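Local coordinates for protein salmonella typhimurium DB7155 bacteriophage DET7 tailspike (Bacteriophage, PDB 2V5I) that probably binds and hydrolyses the O-antigen of its Salmonella host, serving as the trimeric receptor-binding tailspike of a myovirus, at residues N133-K137 against P285-G289; C183-I189 against G212-I218; G219-H223 against V248-R252; T269-Y273 against G293-G297; N274-S280 against N321-I327. All blocks are in the same frame, centred on the assembly; numbering follows the deposited sequence.

Contact 1: N133-K137 against P285-G289; sequences NDWVK and PVWDG
K137 reaches out of helix 132-137 and runs between V286 and W287 of the facing loop. Its CB points toward that loop. CG is anti to the backbone N (chi1 -173°), and the chain heads for V286. CG packs on V286 CG1 at 3.7 Å. CD lies farther along the same valine, between its CG1 and its carbonyl oxygen. Two bends, at chi2 and chi3, bring CE over one face of the W287 indole, 3.4 Å from CE2 and above the five-membered ring. NZ at the tip does two things. It donates a hydrogen bond to V286 O at 2.8 Å. It also makes a cation-pi contact with the five-membered ring, 4.1 Å from the centroid. N133 O lies at the edge of the indole, 3.4 Å from W287 CZ2 and near the ring plane. W287 NE1 donates to a water, which can donate to D134 OD1, an atom also bonded by Y128. The helix therefore meets the indole from a face and an edge. W135 and D134 also touch L141 of helix 141-144. The loop joins strands 280-283 and 290-291 of the beta-helix, and W287 makes backbone bonds to E255 and G334.

Contact 2: C183-I189 against G212-I218; sequences CHHCKVI and GLGNYVI
K187, V188 and I189 pair with Y216, V217 and I218 as neighbouring parallel strands in successive coils of the right-handed parallel beta-helix. Backbone bonds tie the two coils. Y216 N donates to C186 O at 3.0 Å, V188 N to Y216 O, and I218 N to V188 O. In the turn before the strands, H185 N donates to L213 O at 2.8 Å. Both H185 and G214 have positive phi there, so the two turns follow the same path. The N215 side chain bonds to the backbone where strand pairing has not yet begun. Its OD1 accepts C186 N at 3.1 Å, in the carbonyl plane, and its ND2 donates to C183 O at 3.1 Å. That donor sits 51° above the C183 carbonyl plane. ND2 also donates to N235 in the next coil. Among the side chains, K187 CG lies 4.1 Å from Y216 CB, the two pointing the same way. The H185 ring has L213 O over one face. V188 and V217 point to the opposite side of the strands and rest on I202. K187 NZ forms a salt bridge with D192 of the second subunit, and it also donates to a water that donates to G214 O at 2.8 Å.

Contact 3: G219-H223 against V248-R252; sequences GGRVH and VTSWR
H223 and W251 make the tight end of this contact. The indole edge is turned into the imidazole face, a T-shaped (edge-to-face) pair with the planes at 68°. W251 CE3 sits over the centre of the histidine ring, 3.6 Å from ND1. The tryptophan gets there because its CG is anti to the backbone N (chi1 179°), which swings the indole across. V222 N donates to T249 O, and W251 N donates to V222 O, each at 3.0 Å, as between neighbouring parallel strands of the beta-helix. On the other side of the strands V222 CG2 meets S250 CB at 4.0 Å, while V222 also touches I201. The start of the contact is looser in its side chains. G219 and G220 add none, and they turn the corner from the preceding strand with positive phi. The backbone bond from T249 N to G220 O persists here. A water donates to G220 O and accepts from T249 OG1, so one water bridges the two segments. R221 lies beside T249, its NH1 4.0 Å from T249 CG2. Within its strand R221 grips H223 side-on. NE and NH2 both donate to H223 NE2, the latter at 2.9 Å. NH2 also binds S240 O of the third subunit. The grip suggests that NE2 carries no proton, consistent with a neutral H223 protonated on ND1.

Contact 4: T269-Y273 against G293-G297; sequences TARNY and GSDPG
R271 grips a single oxygen of D295 with two nitrogens. Its guanidinium comes side-on, and both NE and NH2 donate to D295 OD1, at 2.9 and 3.0 Å, in a salt bridge. The guanidinium and carboxylate planes stand 67° apart. NH2 approaches nearly in line with the C-O bond, while NE comes from the anti side and out of the carboxylate plane. The arginine chain is extended from CG to NE, and this carries the charged group across to the other loop. T269 holds the arginine from behind. Its OG1 accepts from R271 N, closing an ST turn, and from R271 NH1 at 3.1 Å. Beside the salt bridge, P296 CD lies 4.2 Å from R271 NH2. The two loops also meet through water. One water donates to N272 O at 2.7 Å, hydrogen-bonds to S294 OG, and sits over the face of Y273. S294 OG has a further partner in N320. The loops follow strands 268-269 and 290-291 of the beta-helix. T269 OG1 also hydrogen-bonds to D307. R271 binds OD1 of D295, while OD2 takes R304 NH2 and H316 N. The carboxylate thus ties several loops together, and the side-on grip probably fixes how the guanidinium is turned.

Contact 5: N274-S280 against N321-I327; sequences NLQFRDS and NHLVDNI
F277 N donates to L323 O at 2.8 Å and 172°, almost straight. Q276 CA is a close CA-H...O neighbour of the same oxygen. H322 is held nearby by its ring. Its ND1 accepts L275 N at 3.1 Å, with the donor in the ring plane. F277 turns its edge to the imidazole face, giving a T-shaped pair with the planes at 89°. CE2 is the atom that touches, 4.1 Å from H322 CG. Strands 276-278 and 323-325 are successive parallel rungs of the right-handed parallel beta-helix. After each rung the chain turns a corner at a residue of positive phi, D279 and N326. There N326 ND2 comes from above the D279 carboxylate plane, 2.7 Å from OD1, in one of two conformers of N326. N326 also packs on N326 of both other subunits. On the other side of the strands R278 CD lies 4.2 Å from L323 CG. A bend at chi3 (-63°) brings the guanidinium back along its own strand, where NE and NH2 both donate to Q276 OE1. NH1 donates to a water placed to hydrogen-bond to D325 OD2 and D279 OD1. D325 OD1 is bound by S347. At the far end, N321 ND2 gives N274 OD1 a weak hydrogen bond, while N274 ND2 bonds N236 OD1.

Overall arrangement
Contacts 2 to 5 lie in the beta-helix; contact 1 joins helix 132-137 to one of its loops. Contacts 2, 3 and 5 pair neighbouring parallel strands of successive coils. Contact 3 takes up the chain directly after contact 2, past a corner at G219. Contacts 3 and 5 touch, probably through a hydrogen bond from V248 N to S280 OG. These three also face other subunits, so the same strands help build the trimer. Contact 4 adjoins contact 5; neither contact 1 nor contact 4 touches another subunit. Contacts 2 and 3 are nested inside the loop closed by contact 1. Contacts 1, 4 and 5 cross along the chain. The centres of contacts 1 and 2 are about 26 Å apart.

Contact 1: N133-K137 against P285-G289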
# COMPACT_ATOMS: atom_id res chain seq x y z
N ASN A 133 -11.67 -26.65 19.13
CA ASN A 133 -11.94 -25.99 17.86
C ASN A 133 -11.87 -26.92 16.67
O ASN A 133 -12.53 -26.72 15.65
CB ASN A 133 -10.97 -24.81 17.63
CG ASN A 133 -11.20 -23.66 18.58
OD1 ASN A 133 -12.31 -23.43 19.09
ND2 ASN A 133 -10.13 -22.90 18.82
N ASP A 134 -11.04 -27.97 16.76
CA ASP A 134 -10.84 -28.88 15.64
C ASP A 134 -12.07 -29.81 15.50
O ASP A 134 -12.32 -30.33 14.44
CB ASP A 134 -9.58 -29.66 15.84
CG ASP A 134 -8.37 -28.75 15.82
OD1 ASP A 134 -8.19 -28.14 14.74
OD2 ASP A 134 -7.76 -28.57 16.89
N TRP A 135 -12.77 -30.03 16.61
CA TRP A 135 -13.99 -30.85 16.58
C TRP A 135 -15.05 -30.18 15.71
O TRP A 135 -15.85 -30.87 15.07
CB TRP A 135 -14.55 -31.09 17.97
CG TRP A 135 -13.58 -31.53 19.03
CD1 TRP A 135 -13.76 -31.42 20.36
CD2 TRP A 135 -12.27 -32.14 18.86
NE1 TRP A 135 -12.69 -31.90 21.03
CE2 TRP A 135 -11.76 -32.36 20.14
CE3 TRP A 135 -11.52 -32.53 17.76
CZ2 TRP A 135 -10.49 -32.91 20.36
CZ3 TRP A 135 -10.27 -33.07 17.97
CH2 TRP A 135 -9.78 -33.25 19.24
N VAL A 136 -15.05 -28.84 15.67
CA VAL A 136 -15.97 -28.07 14.82
C VAL A 136 -15.43 -27.90 13.40
O VAL A 136 -16.12 -28.06 12.39
CB VAL A 136 -16.18 -26.65 15.44
CG1 VAL A 136 -16.95 -25.74 14.52
CG2 VAL A 136 -16.85 -26.71 16.77
N LYS A 137 -14.13 -27.63 13.28
CA LYS A 137 -13.50 -27.46 12.00
C LYS A 137 -13.48 -28.71 11.14
O LYS A 137 -13.60 -28.64 9.91
CB LYS A 137 -12.08 -26.88 12.23
CG LYS A 137 -11.31 -26.48 11.04
CD LYS A 137 -11.87 -25.30 10.26
CE LYS A 137 -12.03 -23.99 11.00
NZ LYS A 137 -12.17 -22.83 10.03
N PRO A 285 -3.87 -19.85 7.98
CA PRO A 285 -4.47 -20.18 9.30
C PRO A 285 -5.68 -21.10 9.14
O PRO A 285 -6.38 -21.04 8.15
CB PRO A 285 -4.94 -18.83 9.84
CG PRO A 285 -5.30 -18.13 8.61
CD PRO A 285 -4.24 -18.48 7.58
N VAL A 286 -5.85 -21.97 10.12
CA VAL A 286 -7.01 -22.88 10.17
C VAL A 286 -8.33 -22.11 10.34
O VAL A 286 -9.36 -22.48 9.75
CB VAL A 286 -6.79 -23.99 11.21
CG1 VAL A 286 -8.05 -24.84 11.36
CG2 VAL A 286 -5.61 -24.84 10.88
N TRP A 287 -8.33 -21.06 11.16
CA TRP A 287 -9.48 -20.21 11.29
C TRP A 287 -9.24 -18.90 10.50
O TRP A 287 -9.31 -18.95 9.27
CB TRP A 287 -9.81 -19.99 12.75
CG TRP A 287 -10.35 -21.27 13.37
CD1 TRP A 287 -9.66 -22.43 13.67
CD2 TRP A 287 -11.73 -21.54 13.73
NE1 TRP A 287 -10.53 -23.37 14.21
CE2 TRP A 287 -11.79 -22.86 14.23
CE3 TRP A 287 -12.91 -20.80 13.64
CZ2 TRP A 287 -12.98 -23.44 14.70
CZ3 TRP A 287 -14.11 -21.40 14.11
CH2 TRP A 287 -14.11 -22.70 14.63
N ASP A 288 -8.93 -17.78 11.14
CA ASP A 288 -8.95 -16.47 10.48
C ASP A 288 -7.52 -15.96 10.29
O ASP A 288 -6.64 -16.30 11.10
CB ASP A 288 -9.72 -15.44 11.30
CG ASP A 288 -11.20 -15.74 11.42
OD1 ASP A 288 -11.69 -16.80 10.94
OD2 ASP A 288 -11.87 -14.82 11.98
N GLY A 289 -7.28 -15.08 9.32
CA GLY A 289 -5.99 -14.43 9.22
C GLY A 289 -5.89 -13.45 10.41
O GLY A 289 -4.99 -13.53 11.24
O HOH W 1 -8.59 -25.35 15.06

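Contact 2: C183-I189 against G212-I218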
# COMPACT_ATOMS: atom_id res chain seq x y z
N CYS A 183 1.38 -6.95 32.19
CA CYS A 183 2.52 -6.18 31.77
C CYS A 183 2.08 -4.95 30.98
O CYS A 183 1.00 -4.95 30.41
CB CYS A 183 3.51 -7.00 30.93
SG CYS A 183 4.24 -8.35 31.91
N HIS A 184 3.00 -4.00 30.84
CA HIS A 184 2.79 -2.76 30.09
C HIS A 184 4.07 -2.29 29.40
O HIS A 184 5.16 -2.50 29.93
CB HIS A 184 2.30 -1.64 31.01
CG HIS A 184 1.00 -1.92 31.66
ND1 HIS A 184 0.90 -2.59 32.86
CD2 HIS A 184 -0.27 -1.60 31.29
CE1 HIS A 184 -0.37 -2.72 33.19
NE2 HIS A 184 -1.10 -2.11 32.26
N HIS A 185 3.96 -1.72 28.20
CA HIS A 185 5.12 -1.29 27.44
C HIS A 185 6.14 -2.38 27.16
O HIS A 185 7.33 -2.07 27.07
CB HIS A 185 5.74 -0.10 28.14
CG HIS A 185 4.85 1.09 28.11
ND1 HIS A 185 4.14 1.52 29.22
CD2 HIS A 185 4.46 1.89 27.09
CE1 HIS A 185 3.38 2.55 28.87
NE2 HIS A 185 3.56 2.80 27.59
N CYS A 186 5.67 -3.61 26.99
CA CYS A 186 6.53 -4.76 26.71
C CYS A 186 6.45 -5.09 25.21
O CYS A 186 5.44 -4.89 24.58
CB CYS A 186 6.20 -5.99 27.57
SG CYS A 186 6.59 -5.68 29.35
N LYS A 187 7.56 -5.56 24.66
CA LYS A 187 7.60 -5.85 23.23
C LYS A 187 8.27 -7.17 22.93
O LYS A 187 9.25 -7.52 23.60
CB LYS A 187 8.33 -4.72 22.53
CG LYS A 187 7.68 -3.33 22.67
CD LYS A 187 8.51 -2.24 22.03
CE LYS A 187 8.19 -0.82 22.64
NZ LYS A 187 8.42 -0.59 24.17
N VAL A 188 7.80 -7.84 21.87
CA VAL A 188 8.41 -9.05 21.38
C VAL A 188 8.82 -8.74 19.95
O VAL A 188 7.98 -8.51 19.10
CB VAL A 188 7.46 -10.26 21.45
CG1 VAL A 188 8.13 -11.51 20.88
CG2 VAL A 188 7.04 -10.49 22.92
N ILE A 189 10.14 -8.65 19.73
CA ILE A 189 10.70 -8.12 18.52
C ILE A 189 11.44 -9.21 17.71
O ILE A 189 12.20 -10.03 18.27
CB ILE A 189 11.72 -6.98 18.84
CG1 ILE A 189 11.01 -5.82 19.55
CG2 ILE A 189 12.45 -6.53 17.60
CD1 ILE A 189 11.97 -4.99 20.38
N GLY A 212 -4.06 -3.26 29.61
CA GLY A 212 -2.74 -3.30 28.95
C GLY A 212 -2.54 -2.13 27.99
O GLY A 212 -3.45 -1.73 27.31
N LEU A 213 -1.31 -1.62 27.91
CA LEU A 213 -0.97 -0.44 27.14
C LEU A 213 0.50 -0.57 26.72
O LEU A 213 1.32 -1.02 27.50
CB LEU A 213 -1.07 0.83 28.01
CG LEU A 213 -0.67 2.19 27.41
CD1 LEU A 213 -1.51 2.54 26.22
CD2 LEU A 213 -0.78 3.27 28.49
N GLY A 214 0.76 -0.27 25.45
CA GLY A 214 2.11 -0.20 24.96
C GLY A 214 2.73 -1.57 24.64
O GLY A 214 3.96 -1.66 24.43
N ASN A 215 1.90 -2.60 24.58
CA ASN A 215 2.42 -3.96 24.34
C ASN A 215 2.33 -4.29 22.85
O ASN A 215 1.26 -4.13 22.24
CB ASN A 215 1.56 -5.00 25.12
CG ASN A 215 1.68 -4.85 26.65
OD1 ASN A 215 2.75 -4.50 27.15
ND2 ASN A 215 0.60 -5.10 27.37
N TYR A 216 3.48 -4.73 22.30
CA TYR A 216 3.58 -4.98 20.87
C TYR A 216 4.31 -6.24 20.53
O TYR A 216 5.18 -6.70 21.28
CB TYR A 216 4.45 -3.90 20.20
CG TYR A 216 3.94 -2.51 20.09
CD1 TYR A 216 4.13 -1.63 21.14
CD2 TYR A 216 3.27 -2.10 18.97
CE1 TYR A 216 3.67 -0.27 21.05
CE2 TYR A 216 2.78 -0.74 18.87
CZ TYR A 216 3.01 0.12 19.93
OH TYR A 216 2.56 1.45 19.81
N VAL A 217 4.02 -6.72 19.30
CA VAL A 217 4.83 -7.70 18.57
C VAL A 217 5.24 -6.97 17.29
O VAL A 217 4.40 -6.40 16.59
CB VAL A 217 4.09 -9.03 18.26
CG1 VAL A 217 5.06 -10.00 17.66
CG2 VAL A 217 3.44 -9.58 19.58
N ILE A 218 6.57 -6.81 17.12
CA ILE A 218 7.15 -6.05 16.01
C ILE A 218 8.13 -6.95 15.22
O ILE A 218 9.10 -7.45 15.79
CB ILE A 218 7.79 -4.75 16.42
CG1 ILE A 218 6.79 -3.90 17.22
CG2 ILE A 218 8.18 -3.94 15.18
CD1 ILE A 218 7.48 -2.66 17.87
O HOH W 2 5.57 0.62 24.23

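Contact 3: G219-H223 against V248-R252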
# COMPACT_ATOMS: atom_id res chain seq x y z
N GLY A 219 7.86 -7.15 13.96
CA GLY A 219 8.70 -7.95 13.11
C GLY A 219 8.65 -9.45 13.38
O GLY A 219 7.97 -9.90 14.30
N GLY A 220 9.31 -10.18 12.53
CA GLY A 220 9.51 -11.60 12.77
C GLY A 220 8.29 -12.45 12.42
O GLY A 220 7.43 -12.01 11.68
N ARG A 221 8.35 -13.72 12.81
CA ARG A 221 7.39 -14.72 12.40
C ARG A 221 7.15 -15.76 13.47
O ARG A 221 8.02 -16.06 14.29
CB ARG A 221 7.98 -15.55 11.24
CG ARG A 221 8.67 -14.90 10.15
CD ARG A 221 9.56 -15.90 9.33
NE ARG A 221 8.76 -17.02 8.84
CZ ARG A 221 8.02 -17.02 7.73
NH1 ARG A 221 7.90 -15.92 6.98
NH2 ARG A 221 7.28 -18.09 7.42
N VAL A 222 5.93 -16.30 13.43
CA VAL A 222 5.51 -17.44 14.22
C VAL A 222 4.84 -18.50 13.34
O VAL A 222 4.25 -18.18 12.34
CB VAL A 222 4.61 -17.02 15.39
CG1 VAL A 222 5.33 -16.05 16.32
CG2 VAL A 222 3.32 -16.41 14.94
N HIS A 223 5.02 -19.78 13.73
CA HIS A 223 4.55 -20.95 12.95
C HIS A 223 3.73 -21.93 13.83
O HIS A 223 4.05 -22.13 15.03
CB HIS A 223 5.73 -21.77 12.42
CG HIS A 223 6.54 -21.12 11.34
ND1 HIS A 223 7.50 -21.82 10.65
CD2 HIS A 223 6.52 -19.87 10.79
CE1 HIS A 223 8.05 -21.04 9.73
NE2 HIS A 223 7.46 -19.85 9.78
N VAL A 248 4.60 -8.31 11.34
CA VAL A 248 4.72 -9.71 11.80
C VAL A 248 4.08 -10.67 10.79
O VAL A 248 3.07 -10.35 10.19
CB VAL A 248 4.00 -9.88 13.17
CG1 VAL A 248 4.18 -11.26 13.74
CG2 VAL A 248 4.48 -8.84 14.17
N THR A 249 4.60 -11.90 10.68
CA THR A 249 3.95 -12.93 9.88
C THR A 249 3.60 -14.09 10.78
O THR A 249 4.39 -14.47 11.65
CB THR A 249 4.91 -13.43 8.77
OG1 THR A 249 5.24 -12.35 7.88
CG2 THR A 249 4.30 -14.61 7.99
N SER A 250 2.39 -14.65 10.59
CA SER A 250 1.98 -15.94 11.13
C SER A 250 1.69 -16.91 10.01
O SER A 250 1.00 -16.57 9.08
CB SER A 250 0.71 -15.81 12.00
OG SER A 250 0.04 -17.06 12.26
N TRP A 251 2.20 -18.13 10.15
CA TRP A 251 1.96 -19.22 9.17
C TRP A 251 1.39 -20.47 9.88
O TRP A 251 1.92 -20.93 10.93
CB TRP A 251 3.25 -19.60 8.48
CG TRP A 251 3.16 -20.73 7.45
CD1 TRP A 251 2.50 -20.75 6.26
CD2 TRP A 251 3.85 -21.97 7.56
NE1 TRP A 251 2.73 -21.94 5.61
CE2 TRP A 251 3.58 -22.70 6.38
CE3 TRP A 251 4.71 -22.51 8.51
CZ2 TRP A 251 4.13 -23.97 6.15
CZ3 TRP A 251 5.25 -23.77 8.29
CH2 TRP A 251 4.98 -24.47 7.09
N ARG A 252 0.32 -21.01 9.31
CA ARG A 252 -0.35 -22.24 9.76
C ARG A 252 -0.76 -22.25 11.24
O ARG A 252 -0.69 -23.25 11.93
CB ARG A 252 0.51 -23.47 9.41
CG ARG A 252 0.53 -23.80 7.93
CD ARG A 252 1.30 -25.07 7.62
NE ARG A 252 1.23 -25.36 6.17
CZ ARG A 252 1.84 -26.39 5.60
NH1 ARG A 252 2.54 -27.22 6.31
NH2 ARG A 252 1.74 -26.56 4.28
O HOH W 3 7.42 -10.87 9.08

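Contact 4: T269-Y273 against G293-G297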
# COMPACT_ATOMS: atom_id res chain seq x y z
N THR A 269 -14.23 -8.78 31.33
CA THR A 269 -13.99 -8.64 29.91
C THR A 269 -12.55 -8.99 29.53
O THR A 269 -11.63 -8.70 30.27
CB THR A 269 -14.29 -7.18 29.45
OG1 THR A 269 -14.30 -7.13 28.03
CG2 THR A 269 -13.28 -6.16 29.95
N ALA A 270 -12.41 -9.56 28.33
CA ALA A 270 -11.11 -9.87 27.70
C ALA A 270 -10.92 -9.06 26.41
O ALA A 270 -9.96 -9.27 25.66
CB ALA A 270 -11.02 -11.34 27.37
N ARG A 271 -11.81 -8.08 26.18
CA ARG A 271 -11.88 -7.33 24.97
C ARG A 271 -10.71 -6.31 24.84
O ARG A 271 -10.00 -6.07 25.80
CB ARG A 271 -13.22 -6.63 24.80
CG ARG A 271 -14.43 -7.59 24.77
CD ARG A 271 -15.69 -6.79 24.80
NE ARG A 271 -16.89 -7.59 24.67
CZ ARG A 271 -17.46 -8.25 25.67
NH1 ARG A 271 -16.96 -8.19 26.91
NH2 ARG A 271 -18.58 -8.97 25.43
N ASN A 272 -10.59 -5.70 23.65
CA ASN A 272 -9.44 -4.85 23.36
C ASN A 272 -9.92 -3.64 22.55
O ASN A 272 -10.84 -3.77 21.74
CB ASN A 272 -8.41 -5.60 22.54
CG ASN A 272 -7.96 -6.85 23.24
OD1 ASN A 272 -7.05 -6.80 24.05
ND2 ASN A 272 -8.66 -7.96 22.97
N TYR A 273 -9.18 -2.54 22.66
CA TYR A 273 -9.53 -1.30 21.98
C TYR A 273 -8.24 -0.60 21.48
O TYR A 273 -7.23 -0.71 22.14
CB TYR A 273 -10.20 -0.35 22.96
CG TYR A 273 -11.60 -0.75 23.43
CD1 TYR A 273 -11.74 -1.61 24.49
CD2 TYR A 273 -12.70 -0.24 22.80
CE1 TYR A 273 -13.05 -1.99 24.94
CE2 TYR A 273 -13.97 -0.60 23.20
CZ TYR A 273 -14.12 -1.46 24.30
OH TYR A 273 -15.39 -1.81 24.67
N GLY A 293 -12.67 -8.98 16.06
CA GLY A 293 -13.93 -8.70 16.71
C GLY A 293 -13.82 -8.57 18.21
O GLY A 293 -12.87 -9.00 18.80
N SER A 294 -14.86 -8.02 18.84
CA SER A 294 -14.89 -7.83 20.27
C SER A 294 -15.95 -8.69 20.97
O SER A 294 -15.79 -9.05 22.13
CB SER A 294 -15.25 -6.38 20.54
OG SER A 294 -14.22 -5.49 20.11
N ASP A 295 -17.07 -8.93 20.30
CA ASP A 295 -18.17 -9.65 20.88
C ASP A 295 -18.31 -11.06 20.29
O ASP A 295 -18.27 -11.21 19.06
CB ASP A 295 -19.50 -8.84 20.75
CG ASP A 295 -19.57 -7.63 21.63
OD1 ASP A 295 -19.19 -7.67 22.84
OD2 ASP A 295 -20.00 -6.54 21.10
N PRO A 296 -18.52 -12.08 21.13
CA PRO A 296 -18.58 -13.45 20.59
C PRO A 296 -19.88 -13.77 19.88
O PRO A 296 -20.96 -13.30 20.29
CB PRO A 296 -18.48 -14.32 21.83
CG PRO A 296 -18.98 -13.52 22.90
CD PRO A 296 -18.71 -12.05 22.58
N GLY A 297 -19.76 -14.61 18.87
CA GLY A 297 -20.90 -15.00 18.05
C GLY A 297 -21.98 -15.69 18.85
O GLY A 297 -23.16 -15.37 18.70
O HOH W 4 -11.39 -7.57 21.53
O HOH W 5 -13.54 -3.97 22.10

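Contact 5: N274-S280 against N321-I327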
# COMPACT_ATOMS: atom_id res chain seq x y z
N ASN A 274 -8.34 0.07 20.32
CA ASN A 274 -7.31 1.04 19.93
C ASN A 274 -5.94 0.40 19.78
O ASN A 274 -4.92 0.99 20.17
CB ASN A 274 -7.23 2.16 20.99
CG ASN A 274 -8.49 3.02 21.06
OD1 ASN A 274 -8.97 3.57 20.03
ND2 ASN A 274 -8.99 3.22 22.30
N LEU A 275 -5.89 -0.75 19.11
CA LEU A 275 -4.63 -1.44 18.84
C LEU A 275 -4.30 -1.29 17.35
O LEU A 275 -5.20 -1.06 16.54
CB LEU A 275 -4.71 -2.96 19.19
CG LEU A 275 -4.93 -3.22 20.71
CD1 LEU A 275 -4.98 -4.74 20.84
CD2 LEU A 275 -3.82 -2.63 21.55
N GLN A 276 -3.01 -1.35 17.01
CA GLN A 276 -2.58 -1.41 15.61
C GLN A 276 -2.48 -2.80 15.06
O GLN A 276 -2.01 -3.72 15.75
CB GLN A 276 -1.19 -0.78 15.52
CG GLN A 276 -1.14 0.68 15.90
CD GLN A 276 0.26 1.20 15.75
OE1 GLN A 276 0.75 1.21 14.61
NE2 GLN A 276 0.92 1.57 16.85
N PHE A 277 -2.86 -2.97 13.79
CA PHE A 277 -2.62 -4.19 13.03
C PHE A 277 -2.15 -3.72 11.67
O PHE A 277 -2.98 -3.29 10.84
CB PHE A 277 -3.86 -5.08 12.96
CG PHE A 277 -4.25 -5.59 14.30
CD1 PHE A 277 -3.67 -6.73 14.79
CD2 PHE A 277 -5.19 -4.91 15.09
CE1 PHE A 277 -4.00 -7.17 16.10
CE2 PHE A 277 -5.47 -5.34 16.37
CZ PHE A 277 -4.86 -6.45 16.86
N ARG A 278 -0.81 -3.61 11.51
CA ARG A 278 -0.24 -2.95 10.33
C ARG A 278 0.97 -3.69 9.77
O ARG A 278 1.73 -4.31 10.50
CB ARG A 278 0.20 -1.50 10.63
CG ARG A 278 -0.91 -0.57 11.08
CD ARG A 278 -0.47 0.90 10.99
NE ARG A 278 0.65 1.15 11.89
CZ ARG A 278 1.92 1.40 11.54
NH1 ARG A 278 2.30 1.46 10.26
NH2 ARG A 278 2.86 1.56 12.48
N ASP A 279 1.10 -3.67 8.45
CA ASP A 279 2.27 -4.21 7.77
C ASP A 279 2.51 -5.68 8.12
O ASP A 279 3.65 -6.13 8.19
CB ASP A 279 3.52 -3.37 8.10
CG ASP A 279 3.43 -1.88 7.77
OD1 ASP A 279 2.54 -1.40 7.04
OD2 ASP A 279 4.36 -1.17 8.27
N SER A 280 1.42 -6.44 8.29
CA SER A 280 1.51 -7.82 8.79
C SER A 280 0.81 -8.81 7.86
O SER A 280 0.06 -8.43 6.98
CB SER A 280 0.96 -7.92 10.20
OG SER A 280 1.71 -7.13 11.10
N ASN A 321 -12.23 0.57 17.40
CA ASN A 321 -11.31 1.53 16.79
C ASN A 321 -9.88 1.06 16.59
O ASN A 321 -8.91 1.84 16.85
CB ASN A 321 -11.31 2.83 17.61
CG ASN A 321 -10.84 4.04 16.75
OD1 ASN A 321 -10.93 4.03 15.50
ND2 ASN A 321 -10.26 5.02 17.41
N HIS A 322 -9.71 -0.16 16.11
CA HIS A 322 -8.35 -0.57 15.77
C HIS A 322 -7.85 0.14 14.51
O HIS A 322 -8.62 0.47 13.63
CB HIS A 322 -8.28 -2.09 15.62
CG HIS A 322 -8.71 -2.81 16.86
ND1 HIS A 322 -8.11 -2.60 18.08
CD2 HIS A 322 -9.69 -3.75 17.08
CE1 HIS A 322 -8.72 -3.33 19.01
NE2 HIS A 322 -9.67 -4.05 18.43
N LEU A 323 -6.53 0.36 14.45
CA LEU A 323 -5.90 0.96 13.31
C LEU A 323 -5.38 -0.18 12.42
O LEU A 323 -4.34 -0.79 12.71
CB LEU A 323 -4.76 1.90 13.73
CG LEU A 323 -3.93 2.54 12.62
CD1 LEU A 323 -4.79 3.29 11.64
CD2 LEU A 323 -2.91 3.48 13.28
N VAL A 324 -6.13 -0.47 11.36
CA VAL A 324 -5.89 -1.61 10.47
C VAL A 324 -5.52 -1.10 9.10
O VAL A 324 -6.33 -0.42 8.46
CB VAL A 324 -7.17 -2.51 10.34
CG1 VAL A 324 -6.92 -3.69 9.40
CG2 VAL A 324 -7.57 -3.02 11.70
N ASP A 325 -4.25 -1.32 8.71
CA ASP A 325 -3.71 -0.80 7.43
C ASP A 325 -2.55 -1.66 6.96
O ASP A 325 -1.69 -2.05 7.72
CB ASP A 325 -3.18 0.65 7.64
CG ASP A 325 -2.60 1.26 6.38
OD1 ASP A 325 -3.36 1.55 5.43
OD2 ASP A 325 -1.36 1.50 6.33
N ASN A 326 -2.57 -1.96 5.66
CA ASN A 326 -1.51 -2.66 4.99
C ASN A 326 -1.29 -4.06 5.56
O ASN A 326 -0.22 -4.42 6.02
CB ASN A 326 -0.18 -1.89 5.03
CG ASN A 326 0.88 -2.55 4.20
OD1 ASN A 326 0.55 -3.26 3.25
ND2 ASN A 326 2.15 -2.29 4.51
N ILE A 327 -2.37 -4.84 5.52
CA ILE A 327 -2.31 -6.25 5.94
C ILE A 327 -2.60 -7.18 4.78
O ILE A 327 -3.32 -6.82 3.86
CB ILE A 327 -3.26 -6.52 7.14
CG1 ILE A 327 -4.72 -6.18 6.86
CG2 ILE A 327 -2.78 -5.77 8.38
CD1 ILE A 327 -5.69 -6.81 7.76
O HOH W 6 0.93 1.06 7.69
O HOH W 7 1.22 -6.62 4.63